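Local coordinates for VC0179-like protein (Escherichia coli, PDB 4XJ6), which probably makes cyclic GMP-AMP-type dinucleotides from nucleoside triphosphates with magnesium, as a bacterial homologue of cyclic GMP-AMP synthase, at residues K31-I36 / D168-E173; K71-Y76 / E164-G169; A86-E91 / G148-L153; Q50-V55 / D99-Q104. All coordinates share one frame; numbering follows the deposited sequence.

Contact 1 (K31-I36 / D168-E173); sequences KALRQI and DGWVFE
The six-membered end of the W170 indole reaches over to helix 24-57 and meets two aliphatic side chains one turn apart, I36 and L33. I36 makes the closer approach: its CG2 branch comes within 3.9 Å of W170 CH2, and its CD1 lies 4.2 Å from the same CH2. With chi1 at -66°, CG2 of I36 stands anti to the backbone N, which carries this methyl toward the indole. The touch by L33 is looser, CD2 lying 4.4 Å from W170 CZ2, although L33 is the more deeply buried of the two and also rests on E186. I36 CG2 and L33 CD2 both come at the ring obliquely. W170 belongs to the first strand of a β-hairpin, 170-174 paired antiparallel with 179-183, within the mixed sheet of the nucleotidyltransferase domain. I181 and I183 of the partner strand pack against the indole, as does L163 of helix 149-166, while the carbonyl O of D168 lies in the plane of the indole at its edge, 3.4 Å from W170 CD1. Away from the indole the helix turns to solvent, with K31, A32 and Q35 all exposed. R34 reaches strand 106-110, where its NH1 hydrogen-bonds OG1 of T109, and at the start of the hairpin the exposed D168 touches R185.

Contact 2 (K71-Y76 / E164-G169); sequences KTNVRY and EAENDG
The Y76 ring and the E166 carboxylate stand nearly perpendicular, their planes 87° apart. Here the loop between helices 62-69 and 79-90, wound into a 3-10 turn at 73-76, rests on the last turn of helix 149-166. A165 comes at the Y76 ring obliquely, its CB lying 3.5 Å from CD1 and close to CE1 as well. E166 takes the phenol end: its chain, extended beyond CG, brings OE2 to 3.2 Å from Y76 OH. The same OE2 accepts a hydrogen bond of 2.6 Å from a water that also donates to N73 OD1, bridging loop and helix where the two acceptors do not meet directly. The other ends of both groups turn to helix 24-57, E166 OE1 in a salt bridge with R40 and N73 ND2 in a hydrogen bond to E47. That leaves the carboxylate gripped at both oxygens, which probably steadies its charge. R75 NH1 gives Y76 OH a weak hydrogen bond. At the start of the turn T72 OG1 accepts from V74 N at 3.2 Å with an angle of 162°, forming an ST turn.

Contact 3 (A86-E91 / G148-L153); sequences ARLIFE and GHTLLL
Helix 79-90 packs by its C-terminal end against the first turn of helix 149-166 of the nucleotidyltransferase domain, through L88 and L151. Their short axes approach to 9.9 Å and run at 123° to each other, closer to antiparallel than to parallel. L88 packs on main chain as well as side chain: its CD1 lies 3.6 Å from L151 N, with T150 CG2 also near CD1, at 3.7 Å. L151 answers in the reverse direction. With chi1 at -163° its CG is anti to the backbone N, and CD1 is carried across to L88 CB at 4.0 Å and toward the peptide of I89. The contact is wholly apolar in its side-chain meetings, and no hydrogen bond crosses it. L151 also touches L85 and M92, so it is buried from the helix 79-90 side as well as from the turn beyond, whereas L152, whose side chain leaves in the other direction, touches M194 of strand 188-198. G148 sits at the N-cap of helix 149-166. Just beyond it, the OG1 of T150 lies 3.2 Å above the plane of the H149 ring, offset toward its rim.

Contact 4 (Q50-V55 / D99-Q104); sequences QVAIDV and DFIKFQ
The carbonyl O of A52 accepts a hydrogen bond from NH1 of R97, an arginine one turn earlier on the helix that carries I101, whose CD1 lies 4.0 Å from that oxygen. A polar tie is thus set beside an apolar interface, which fills the rest of the contact. A52 gives its CB to the edge of the F100 ring, close to the ring plane, at 3.7 Å from CD2 and only slightly farther from CE2. F100 is placed for this by a chi1 of -174°, which sets CG anti to the backbone N. I101 sits beside the alanine, its CG1 4.3 Å from A52 CB. The tightest pairing is between the isoleucines, I53 CG1 meeting I101 CG2 at 3.6 Å; these side chains cross obliquely, and I101 CD1 lies 3.9 Å from I53 CG1. D99, one residue before F100, holds T139 N through its OD2. Helix 94-102 is therefore wedged between helix 24-57, where F100 also touches A48 and R49, and strand 128-138, where F100 meets M136, while V51 and V55 touch V65 of helix 62-69.

How the contacts relate
Contacts 1 and 4 both draw on the long helix 24-57, their centres about 26 Å apart. Contacts 2 and 3 sit on the two ends of a second shared helix, 149-166, with about 19 Å between their centres. Contacts 1 and 2 meet where that helix passes into strand 170-174: E164 OE2 lies 2.8 Å from F172 N. Contacts 3 and 4 touch, I89 CG2 lying 3.8 Å from A52 CA, and R97 links them by donating to the carbonyls of both I89 and A52. In contact 1 the L33 side chain is about 14 Å from a bound magnesium ion; D129 and D131 bind both magnesium ions, D191 one of them.

Contact 1 (K31-I36 / D168-E173)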
loop_
_atom_site.group_PDB
_atom_site.type_symbol
_atom_site.label_atom_id
_atom_site.label_comp_id
_atom_site.label_asym_id
_atom_site.label_seq_id
_atom_site.Cartn_x
_atom_site.Cartn_y
_atom_site.Cartn_z
ATOM N N LYS A 31 -11.582 7.523 -4.991
ATOM C CA LYS A 31 -11.567 8.723 -4.161
ATOM C C LYS A 31 -12.834 8.807 -3.321
ATOM O O LYS A 31 -12.784 9.151 -2.137
ATOM C CB LYS A 31 -11.431 9.982 -5.018
ATOM C CG LYS A 31 -10.064 10.173 -5.650
ATOM C CD LYS A 31 -9.940 11.562 -6.259
ATOM C CE LYS A 31 -8.596 11.750 -6.948
ATOM N NZ LYS A 31 -8.468 13.099 -7.570
ATOM N N ALA A 32 -13.966 8.493 -3.944
ATOM C CA ALA A 32 -15.256 8.505 -3.266
ATOM C C ALA A 32 -15.291 7.454 -2.164
ATOM O O ALA A 32 -15.814 7.696 -1.079
ATOM C CB ALA A 32 -16.383 8.276 -4.267
ATOM N N LEU A 33 -14.722 6.288 -2.451
ATOM C CA LEU A 33 -14.619 5.218 -1.465
ATOM C C LEU A 33 -13.712 5.636 -0.310
ATOM O O LEU A 33 -14.013 5.374 0.858
ATOM C CB LEU A 33 -14.091 3.938 -2.113
ATOM C CG LEU A 33 -15.023 3.228 -3.095
ATOM C CD1 LEU A 33 -14.347 1.997 -3.674
ATOM C CD2 LEU A 33 -16.326 2.849 -2.410
ATOM N N ARG A 34 -12.602 6.288 -0.645
ATOM C CA ARG A 34 -11.659 6.783 0.352
ATOM C C ARG A 34 -12.308 7.839 1.238
ATOM O O ARG A 34 -12.072 7.880 2.446
ATOM C CB ARG A 34 -10.421 7.360 -0.333
ATOM C CG ARG A 34 -9.377 7.917 0.622
ATOM C CD ARG A 34 -8.227 8.568 -0.134
ATOM N NE ARG A 34 -8.665 9.745 -0.881
ATOM C CZ ARG A 34 -7.890 10.437 -1.710
ATOM N NH1 ARG A 34 -6.630 10.073 -1.910
ATOM N NH2 ARG A 34 -8.377 11.494 -2.345
ATOM N N GLN A 35 -13.131 8.686 0.627
ATOM C CA GLN A 35 -13.793 9.765 1.347
ATOM C C GLN A 35 -14.759 9.225 2.394
ATOM O O GLN A 35 -14.886 9.788 3.480
ATOM C CB GLN A 35 -14.532 10.679 0.370
ATOM C CG GLN A 35 -14.931 12.014 0.967
ATOM C CD GLN A 35 -15.715 12.867 -0.005
ATOM O OE1 GLN A 35 -16.592 12.373 -0.711
ATOM N NE2 GLN A 35 -15.396 14.156 -0.054
ATOM N N ILE A 36 -15.443 8.136 2.056
ATOM C CA ILE A 36 -16.340 7.465 2.990
ATOM C C ILE A 36 -15.605 7.030 4.259
ATOM O O ILE A 36 -16.103 7.204 5.372
ATOM C CB ILE A 36 -17.004 6.228 2.341
ATOM C CG1 ILE A 36 -17.940 6.648 1.204
ATOM C CG2 ILE A 36 -17.761 5.419 3.383
ATOM C CD1 ILE A 36 -18.460 5.483 0.380
ATOM N N ASP A 168 -23.004 -4.281 3.505
ATOM C CA ASP A 168 -22.756 -5.617 2.972
ATOM C C ASP A 168 -21.638 -5.554 1.938
ATOM O O ASP A 168 -21.598 -4.636 1.119
ATOM C CB ASP A 168 -24.026 -6.202 2.343
ATOM C CG ASP A 168 -25.161 -6.345 3.340
ATOM O OD1 ASP A 168 -25.259 -7.413 3.981
ATOM O OD2 ASP A 168 -25.960 -5.394 3.475
ATOM N N GLY A 169 -20.732 -6.526 1.977
ATOM C CA GLY A 169 -19.603 -6.551 1.063
ATOM C C GLY A 169 -18.393 -5.847 1.644
ATOM O O GLY A 169 -17.289 -5.928 1.102
ATOM N N TRP A 170 -18.608 -5.146 2.752
ATOM C CA TRP A 170 -17.533 -4.455 3.454
ATOM C C TRP A 170 -17.026 -5.320 4.605
ATOM O O TRP A 170 -17.751 -5.563 5.571
ATOM C CB TRP A 170 -18.011 -3.095 3.972
ATOM C CG TRP A 170 -18.339 -2.106 2.885
ATOM C CD1 TRP A 170 -19.185 -2.293 1.831
ATOM C CD2 TRP A 170 -17.836 -0.769 2.762
ATOM N NE1 TRP A 170 -19.234 -1.163 1.055
ATOM C CE2 TRP A 170 -18.415 -0.212 1.605
ATOM C CE3 TRP A 170 -16.951 0.007 3.514
ATOM C CZ2 TRP A 170 -18.139 1.085 1.182
ATOM C CZ3 TRP A 170 -16.676 1.295 3.093
ATOM C CH2 TRP A 170 -17.268 1.821 1.937
ATOM N N VAL A 171 -15.786 -5.789 4.496
ATOM C CA VAL A 171 -15.222 -6.696 5.493
ATOM C C VAL A 171 -13.921 -6.167 6.095
ATOM O O VAL A 171 -12.986 -5.820 5.372
ATOM C CB VAL A 171 -14.961 -8.093 4.890
ATOM C CG1 VAL A 171 -14.195 -8.967 5.873
ATOM C CG2 VAL A 171 -16.272 -8.753 4.488
ATOM N N PHE A 172 -13.869 -6.119 7.422
ATOM C CA PHE A 172 -12.688 -5.645 8.131
ATOM C C PHE A 172 -11.619 -6.731 8.238
ATOM O O PHE A 172 -11.927 -7.895 8.497
ATOM C CB PHE A 172 -13.075 -5.148 9.525
ATOM C CG PHE A 172 -11.895 -4.809 10.396
ATOM C CD1 PHE A 172 -11.170 -3.651 10.182
ATOM C CD2 PHE A 172 -11.515 -5.649 11.430
ATOM C CE1 PHE A 172 -10.086 -3.335 10.976
ATOM C CE2 PHE A 172 -10.432 -5.341 12.231
ATOM C CZ PHE A 172 -9.716 -4.180 12.003
ATOM N N GLU A 173 -10.364 -6.344 8.031
ATOM C CA GLU A 173 -9.234 -7.254 8.192
ATOM C C GLU A 173 -8.085 -6.546 8.902
ATOM O O GLU A 173 -7.724 -5.425 8.543
ATOM C CB GLU A 173 -8.760 -7.790 6.837
ATOM C CG GLU A 173 -7.614 -8.786 6.939
ATOM C CD GLU A 173 -7.038 -9.175 5.589
ATOM O OE1 GLU A 173 -7.504 -8.640 4.563
ATOM O OE2 GLU A 173 -6.113 -10.015 5.555
#

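Contact 2 (K71-Y76 / E164-G169)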
loop_
_atom_site.group_PDB
_atom_site.type_symbol
_atom_site.label_atom_id
_atom_site.label_comp_id
_atom_site.label_asym_id
_atom_site.label_seq_id
_atom_site.Cartn_x
_atom_site.Cartn_y
_atom_site.Cartn_z
ATOM N N LYS A 71 -22.963 4.695 22.681
ATOM C CA LYS A 71 -23.948 5.467 21.938
ATOM C C LYS A 71 -23.308 5.972 20.653
ATOM O O LYS A 71 -23.962 6.604 19.823
ATOM C CB LYS A 71 -24.478 6.636 22.770
ATOM C CG LYS A 71 -25.236 6.217 24.015
ATOM C CD LYS A 71 -25.586 7.425 24.870
ATOM C CE LYS A 71 -26.135 7.002 26.224
ATOM N NZ LYS A 71 -25.950 8.062 27.255
ATOM N N THR A 72 -22.019 5.681 20.501
ATOM C CA THR A 72 -21.264 6.092 19.326
ATOM C C THR A 72 -20.925 4.894 18.441
ATOM O O THR A 72 -21.469 3.805 18.620
ATOM C CB THR A 72 -19.960 6.810 19.720
ATOM O OG1 THR A 72 -19.037 5.860 20.265
ATOM C CG2 THR A 72 -20.235 7.886 20.756
ATOM N N ASN A 73 -20.015 5.098 17.491
ATOM C CA ASN A 73 -19.586 4.027 16.594
ATOM C C ASN A 73 -18.796 2.941 17.316
ATOM O O ASN A 73 -18.585 1.855 16.775
ATOM C CB ASN A 73 -18.745 4.591 15.445
ATOM C CG ASN A 73 -19.582 5.290 14.394
ATOM O OD1 ASN A 73 -20.205 4.644 13.552
ATOM N ND2 ASN A 73 -19.589 6.617 14.427
ATOM N N VAL A 74 -18.358 3.245 18.535
ATOM C CA VAL A 74 -17.627 2.298 19.374
ATOM C C VAL A 74 -18.501 1.081 19.693
ATOM O O VAL A 74 -18.001 0.028 20.083
ATOM C CB VAL A 74 -17.137 2.985 20.679
ATOM C CG1 VAL A 74 -16.326 2.036 21.559
ATOM C CG2 VAL A 74 -16.304 4.207 20.341
ATOM N N ARG A 75 -19.810 1.243 19.508
ATOM C CA ARG A 75 -20.773 0.143 19.575
ATOM C C ARG A 75 -20.300 -1.129 18.869
ATOM O O ARG A 75 -20.562 -2.237 19.331
ATOM C CB ARG A 75 -22.109 0.572 18.954
ATOM C CG ARG A 75 -23.046 1.321 19.882
ATOM C CD ARG A 75 -24.312 1.773 19.156
ATOM N NE ARG A 75 -24.040 2.819 18.173
ATOM C CZ ARG A 75 -24.243 2.692 16.866
ATOM N NH1 ARG A 75 -24.731 1.561 16.376
ATOM N NH2 ARG A 75 -23.964 3.700 16.050
ATOM N N TYR A 76 -19.603 -0.953 17.749
ATOM C CA TYR A 76 -19.308 -2.054 16.836
ATOM C C TYR A 76 -18.020 -2.809 17.171
ATOM O O TYR A 76 -17.705 -3.819 16.537
ATOM C CB TYR A 76 -19.252 -1.525 15.399
ATOM C CG TYR A 76 -20.561 -0.910 14.952
ATOM C CD1 TYR A 76 -21.684 -1.703 14.756
ATOM C CD2 TYR A 76 -20.678 0.457 14.742
ATOM C CE1 TYR A 76 -22.887 -1.153 14.354
ATOM C CE2 TYR A 76 -21.879 1.019 14.341
ATOM C CZ TYR A 76 -22.978 0.209 14.147
ATOM O OH TYR A 76 -24.169 0.767 13.749
ATOM N N GLU A 164 -18.026 -1.986 8.211
ATOM C CA GLU A 164 -18.286 -3.404 8.001
ATOM C C GLU A 164 -19.701 -3.780 8.421
ATOM O O GLU A 164 -20.435 -4.427 7.676
ATOM C CB GLU A 164 -17.273 -4.246 8.779
ATOM C CG GLU A 164 -17.607 -5.726 8.832
ATOM C CD GLU A 164 -16.604 -6.526 9.638
ATOM O OE1 GLU A 164 -16.564 -6.371 10.877
ATOM O OE2 GLU A 164 -15.850 -7.310 9.026
ATOM N N ALA A 165 -20.076 -3.360 9.623
ATOM C CA ALA A 165 -21.363 -3.721 10.206
ATOM C C ALA A 165 -22.536 -3.089 9.462
ATOM O O ALA A 165 -23.607 -3.686 9.358
ATOM C CB ALA A 165 -21.402 -3.321 11.668
ATOM N N GLU A 166 -22.329 -1.881 8.948
ATOM C CA GLU A 166 -23.407 -1.133 8.313
ATOM C C GLU A 166 -23.518 -1.391 6.810
ATOM O O GLU A 166 -24.501 -0.997 6.185
ATOM C CB GLU A 166 -23.223 0.364 8.570
ATOM C CG GLU A 166 -23.490 0.781 10.007
ATOM C CD GLU A 166 -23.209 2.249 10.247
ATOM O OE1 GLU A 166 -22.709 2.915 9.317
ATOM O OE2 GLU A 166 -23.488 2.737 11.362
ATOM N N ASN A 167 -22.521 -2.050 6.230
ATOM C CA ASN A 167 -22.516 -2.283 4.788
ATOM C C ASN A 167 -22.216 -3.734 4.426
ATOM O O ASN A 167 -21.296 -4.343 4.973
ATOM C CB ASN A 167 -21.501 -1.362 4.104
ATOM C CG ASN A 167 -21.776 0.108 4.364
ATOM O OD1 ASN A 167 -22.609 0.722 3.699
ATOM N ND2 ASN A 167 -21.068 0.680 5.332
ATOM N N ASP A 168 -23.004 -4.281 3.505
ATOM C CA ASP A 168 -22.756 -5.617 2.972
ATOM C C ASP A 168 -21.638 -5.554 1.938
ATOM O O ASP A 168 -21.598 -4.636 1.119
ATOM C CB ASP A 168 -24.026 -6.202 2.343
ATOM C CG ASP A 168 -25.161 -6.345 3.340
ATOM O OD1 ASP A 168 -25.259 -7.413 3.981
ATOM O OD2 ASP A 168 -25.960 -5.394 3.475
ATOM N N GLY A 169 -20.732 -6.526 1.977
ATOM C CA GLY A 169 -19.603 -6.551 1.063
ATOM C C GLY A 169 -18.393 -5.847 1.644
ATOM O O GLY A 169 -17.289 -5.928 1.102
HETATM O O HOH W 1 -22.733 4.991 12.417
#

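Contact 3 (A86-E91 / G148-L153)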
loop_
_atom_site.group_PDB
_atom_site.type_symbol
_atom_site.label_atom_id
_atom_site.label_comp_id
_atom_site.label_asym_id
_atom_site.label_seq_id
_atom_site.Cartn_x
_atom_site.Cartn_y
_atom_site.Cartn_z
ATOM N N ALA A 86 -12.790 2.524 26.643
ATOM C CA ALA A 86 -13.382 3.272 27.745
ATOM C C ALA A 86 -12.321 3.602 28.784
ATOM O O ALA A 86 -12.225 4.737 29.248
ATOM C CB ALA A 86 -14.523 2.485 28.377
ATOM N N ARG A 87 -11.519 2.602 29.134
ATOM C CA ARG A 87 -10.441 2.783 30.097
ATOM C C ARG A 87 -9.403 3.782 29.597
ATOM O O ARG A 87 -9.027 4.704 30.318
ATOM C CB ARG A 87 -9.767 1.448 30.408
ATOM C CG ARG A 87 -10.630 0.496 31.215
ATOM C CD ARG A 87 -9.820 -0.675 31.739
ATOM N NE ARG A 87 -9.295 -1.509 30.662
ATOM C CZ ARG A 87 -9.943 -2.546 30.141
ATOM N NH1 ARG A 87 -11.146 -2.870 30.596
ATOM N NH2 ARG A 87 -9.395 -3.258 29.166
ATOM N N LEU A 88 -8.949 3.587 28.361
ATOM C CA LEU A 88 -7.930 4.443 27.758
ATOM C C LEU A 88 -8.338 5.913 27.733
ATOM O O LEU A 88 -7.541 6.788 28.066
ATOM C CB LEU A 88 -7.622 3.975 26.336
ATOM C CG LEU A 88 -6.929 2.620 26.215
ATOM C CD1 LEU A 88 -6.899 2.163 24.766
ATOM C CD2 LEU A 88 -5.523 2.698 26.788
ATOM N N ILE A 89 -9.575 6.180 27.329
ATOM C CA ILE A 89 -10.092 7.544 27.296
ATOM C C ILE A 89 -10.256 8.075 28.718
ATOM O O ILE A 89 -10.033 9.257 28.987
ATOM C CB ILE A 89 -11.437 7.616 26.539
ATOM C CG1 ILE A 89 -11.224 7.331 25.053
ATOM C CG2 ILE A 89 -12.105 8.976 26.714
ATOM C CD1 ILE A 89 -12.506 7.338 24.252
ATOM N N PHE A 90 -10.629 7.183 29.627
ATOM C CA PHE A 90 -10.808 7.533 31.029
ATOM C C PHE A 90 -9.495 7.965 31.680
ATOM O O PHE A 90 -9.458 8.946 32.424
ATOM C CB PHE A 90 -11.411 6.346 31.786
ATOM C CG PHE A 90 -11.569 6.575 33.263
ATOM C CD1 PHE A 90 -12.705 7.183 33.770
ATOM C CD2 PHE A 90 -10.588 6.157 34.146
ATOM C CE1 PHE A 90 -12.850 7.381 35.130
ATOM C CE2 PHE A 90 -10.724 6.353 35.503
ATOM C CZ PHE A 90 -11.859 6.968 35.998
ATOM N N GLU A 91 -8.419 7.241 31.388
ATOM C CA GLU A 91 -7.174 7.419 32.129
ATOM C C GLU A 91 -6.013 7.997 31.317
ATOM O O GLU A 91 -4.853 7.840 31.696
ATOM C CB GLU A 91 -6.746 6.081 32.744
ATOM C CG GLU A 91 -6.288 5.039 31.739
ATOM C CD GLU A 91 -6.217 3.646 32.330
ATOM O OE1 GLU A 91 -5.109 3.209 32.703
ATOM O OE2 GLU A 91 -7.271 2.983 32.417
ATOM N N GLY A 148 -1.392 7.153 23.567
ATOM C CA GLY A 148 -1.188 5.718 23.461
ATOM C C GLY A 148 -1.547 5.154 22.100
ATOM O O GLY A 148 -2.499 5.609 21.461
ATOM N N HIS A 149 -0.784 4.158 21.656
ATOM C CA HIS A 149 -0.974 3.586 20.329
ATOM C C HIS A 149 -2.250 2.753 20.250
ATOM O O HIS A 149 -2.916 2.728 19.218
ATOM C CB HIS A 149 0.236 2.733 19.933
ATOM C CG HIS A 149 0.285 1.398 20.612
ATOM N ND1 HIS A 149 0.200 0.208 19.919
ATOM C CD2 HIS A 149 0.404 1.064 21.919
ATOM C CE1 HIS A 149 0.269 -0.801 20.769
ATOM N NE2 HIS A 149 0.392 -0.309 21.990
ATOM N N THR A 150 -2.595 2.086 21.348
ATOM C CA THR A 150 -3.783 1.238 21.393
ATOM C C THR A 150 -5.054 2.055 21.189
ATOM O O THR A 150 -5.970 1.630 20.480
ATOM C CB THR A 150 -3.880 0.483 22.728
ATOM O OG1 THR A 150 -2.711 -0.325 22.906
ATOM C CG2 THR A 150 -5.117 -0.405 22.757
ATOM N N LEU A 151 -5.100 3.229 21.816
ATOM C CA LEU A 151 -6.239 4.130 21.697
ATOM C C LEU A 151 -6.504 4.481 20.238
ATOM O O LEU A 151 -7.620 4.310 19.739
ATOM C CB LEU A 151 -5.993 5.403 22.514
ATOM C CG LEU A 151 -7.171 6.317 22.871
ATOM C CD1 LEU A 151 -6.816 7.164 24.084
ATOM C CD2 LEU A 151 -7.578 7.215 21.711
ATOM N N LEU A 152 -5.469 4.973 19.565
ATOM C CA LEU A 152 -5.570 5.396 18.172
ATOM C C LEU A 152 -5.914 4.233 17.253
ATOM O O LEU A 152 -6.664 4.388 16.289
ATOM C CB LEU A 152 -4.259 6.044 17.725
ATOM C CG LEU A 152 -3.771 7.217 18.577
ATOM C CD1 LEU A 152 -2.364 7.620 18.174
ATOM C CD2 LEU A 152 -4.730 8.378 18.431
ATOM N N LEU A 153 -5.356 3.067 17.557
ATOM C CA LEU A 153 -5.613 1.866 16.771
ATOM C C LEU A 153 -7.053 1.394 16.932
ATOM O O LEU A 153 -7.673 0.931 15.975
ATOM C CB LEU A 153 -4.646 0.747 17.165
ATOM C CG LEU A 153 -3.210 0.897 16.661
ATOM C CD1 LEU A 153 -2.319 -0.186 17.256
ATOM C CD2 LEU A 153 -3.174 0.867 15.136
#

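Contact 4 (Q50-V55 / D99-Q104)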
loop_
_atom_site.group_PDB
_atom_site.type_symbol
_atom_site.label_atom_id
_atom_site.label_comp_id
_atom_site.label_asym_id
_atom_site.label_seq_id
_atom_site.Cartn_x
_atom_site.Cartn_y
_atom_site.Cartn_z
ATOM N N GLN A 50 -15.227 14.126 22.099
ATOM C CA GLN A 50 -16.320 14.656 22.906
ATOM C C GLN A 50 -16.387 13.978 24.269
ATOM O O GLN A 50 -16.550 14.639 25.294
ATOM C CB GLN A 50 -17.655 14.491 22.175
ATOM C CG GLN A 50 -18.841 15.080 22.921
ATOM C CD GLN A 50 -18.723 16.581 23.115
ATOM O OE1 GLN A 50 -18.433 17.057 24.213
ATOM N NE2 GLN A 50 -18.953 17.335 22.046
ATOM N N VAL A 51 -16.260 12.654 24.270
ATOM C CA VAL A 51 -16.271 11.884 25.507
ATOM C C VAL A 51 -15.009 12.193 26.308
ATOM O O VAL A 51 -15.057 12.309 27.532
ATOM C CB VAL A 51 -16.379 10.367 25.232
ATOM C CG1 VAL A 51 -16.303 9.579 26.529
ATOM C CG2 VAL A 51 -17.678 10.054 24.488
ATOM N N ALA A 52 -13.891 12.351 25.604
ATOM C CA ALA A 52 -12.628 12.733 26.226
ATOM C C ALA A 52 -12.758 14.084 26.923
ATOM O O ALA A 52 -12.174 14.306 27.982
ATOM C CB ALA A 52 -11.515 12.772 25.188
ATOM N N ILE A 53 -13.531 14.982 26.320
ATOM C CA ILE A 53 -13.822 16.271 26.933
ATOM C C ILE A 53 -14.649 16.078 28.197
ATOM O O ILE A 53 -14.284 16.555 29.270
ATOM C CB ILE A 53 -14.583 17.209 25.969
ATOM C CG1 ILE A 53 -13.702 17.580 24.777
ATOM C CG2 ILE A 53 -15.030 18.468 26.690
ATOM C CD1 ILE A 53 -14.417 18.386 23.708
ATOM N N ASP A 54 -15.758 15.357 28.055
ATOM C CA ASP A 54 -16.708 15.149 29.144
ATOM C C ASP A 54 -16.091 14.462 30.360
ATOM O O ASP A 54 -16.546 14.673 31.486
ATOM C CB ASP A 54 -17.903 14.334 28.647
ATOM C CG ASP A 54 -18.664 15.029 27.532
ATOM O OD1 ASP A 54 -18.529 16.264 27.395
ATOM O OD2 ASP A 54 -19.402 14.340 26.796
ATOM N N VAL A 55 -15.066 13.641 30.130
ATOM C CA VAL A 55 -14.384 12.926 31.207
ATOM C C VAL A 55 -13.863 13.880 32.275
ATOM O O VAL A 55 -14.227 13.771 33.443
ATOM C CB VAL A 55 -13.205 12.080 30.669
ATOM C CG1 VAL A 55 -12.248 11.704 31.795
ATOM C CG2 VAL A 55 -13.718 10.832 29.978
ATOM N N ASP A 99 -3.911 17.266 23.781
ATOM C CA ASP A 99 -3.593 17.066 22.373
ATOM C C ASP A 99 -4.759 16.421 21.632
ATOM O O ASP A 99 -5.140 16.866 20.547
ATOM C CB ASP A 99 -2.342 16.201 22.223
ATOM C CG ASP A 99 -1.075 16.932 22.618
ATOM O OD1 ASP A 99 -1.052 18.177 22.540
ATOM O OD2 ASP A 99 -0.094 16.258 22.999
ATOM N N PHE A 100 -5.314 15.371 22.232
ATOM C CA PHE A 100 -6.392 14.607 21.622
ATOM C C PHE A 100 -7.606 15.486 21.348
ATOM O O PHE A 100 -8.202 15.414 20.280
ATOM C CB PHE A 100 -6.775 13.428 22.520
ATOM C CG PHE A 100 -7.788 12.501 21.908
ATOM C CD1 PHE A 100 -7.485 11.782 20.765
ATOM C CD2 PHE A 100 -9.036 12.340 22.483
ATOM C CE1 PHE A 100 -8.411 10.928 20.200
ATOM C CE2 PHE A 100 -9.966 11.487 21.926
ATOM C CZ PHE A 100 -9.655 10.780 20.782
ATOM N N ILE A 101 -7.945 16.330 22.315
ATOM C CA ILE A 101 -9.103 17.212 22.218
ATOM C C ILE A 101 -8.873 18.357 21.230
ATOM O O ILE A 101 -9.793 18.788 20.530
ATOM C CB ILE A 101 -9.463 17.791 23.610
ATOM C CG1 ILE A 101 -9.900 16.669 24.550
ATOM C CG2 ILE A 101 -10.547 18.855 23.510
ATOM C CD1 ILE A 101 -10.060 17.119 25.981
ATOM N N LYS A 102 -7.634 18.831 21.155
ATOM C CA LYS A 102 -7.313 20.019 20.366
ATOM C C LYS A 102 -7.230 19.770 18.858
ATOM O O LYS A 102 -7.678 20.597 18.065
ATOM C CB LYS A 102 -5.994 20.627 20.857
ATOM C CG LYS A 102 -5.540 21.852 20.076
ATOM C CD LYS A 102 -4.295 22.477 20.687
ATOM C CE LYS A 102 -3.769 23.605 19.815
ATOM N NZ LYS A 102 -4.791 24.668 19.601
ATOM N N PHE A 103 -6.660 18.638 18.461
ATOM C CA PHE A 103 -6.372 18.398 17.048
ATOM C C PHE A 103 -7.280 17.360 16.405
ATOM O O PHE A 103 -7.666 16.379 17.035
ATOM C CB PHE A 103 -4.912 17.974 16.879
ATOM C CG PHE A 103 -3.930 18.982 17.395
ATOM C CD1 PHE A 103 -3.569 20.075 16.624
ATOM C CD2 PHE A 103 -3.375 18.842 18.653
ATOM C CE1 PHE A 103 -2.667 21.007 17.099
ATOM C CE2 PHE A 103 -2.472 19.768 19.133
ATOM C CZ PHE A 103 -2.118 20.853 18.357
ATOM N N GLN A 104 -7.621 17.596 15.141
ATOM C CA GLN A 104 -8.353 16.627 14.337
ATOM C C GLN A 104 -7.377 15.717 13.598
ATOM O O GLN A 104 -6.254 16.124 13.304
ATOM C CB GLN A 104 -9.275 17.328 13.333
ATOM C CG GLN A 104 -10.578 17.841 13.918
ATOM C CD GLN A 104 -11.715 17.793 12.914
ATOM O OE1 GLN A 104 -12.413 16.784 12.797
ATOM N NE2 GLN A 104 -11.907 18.884 12.183
#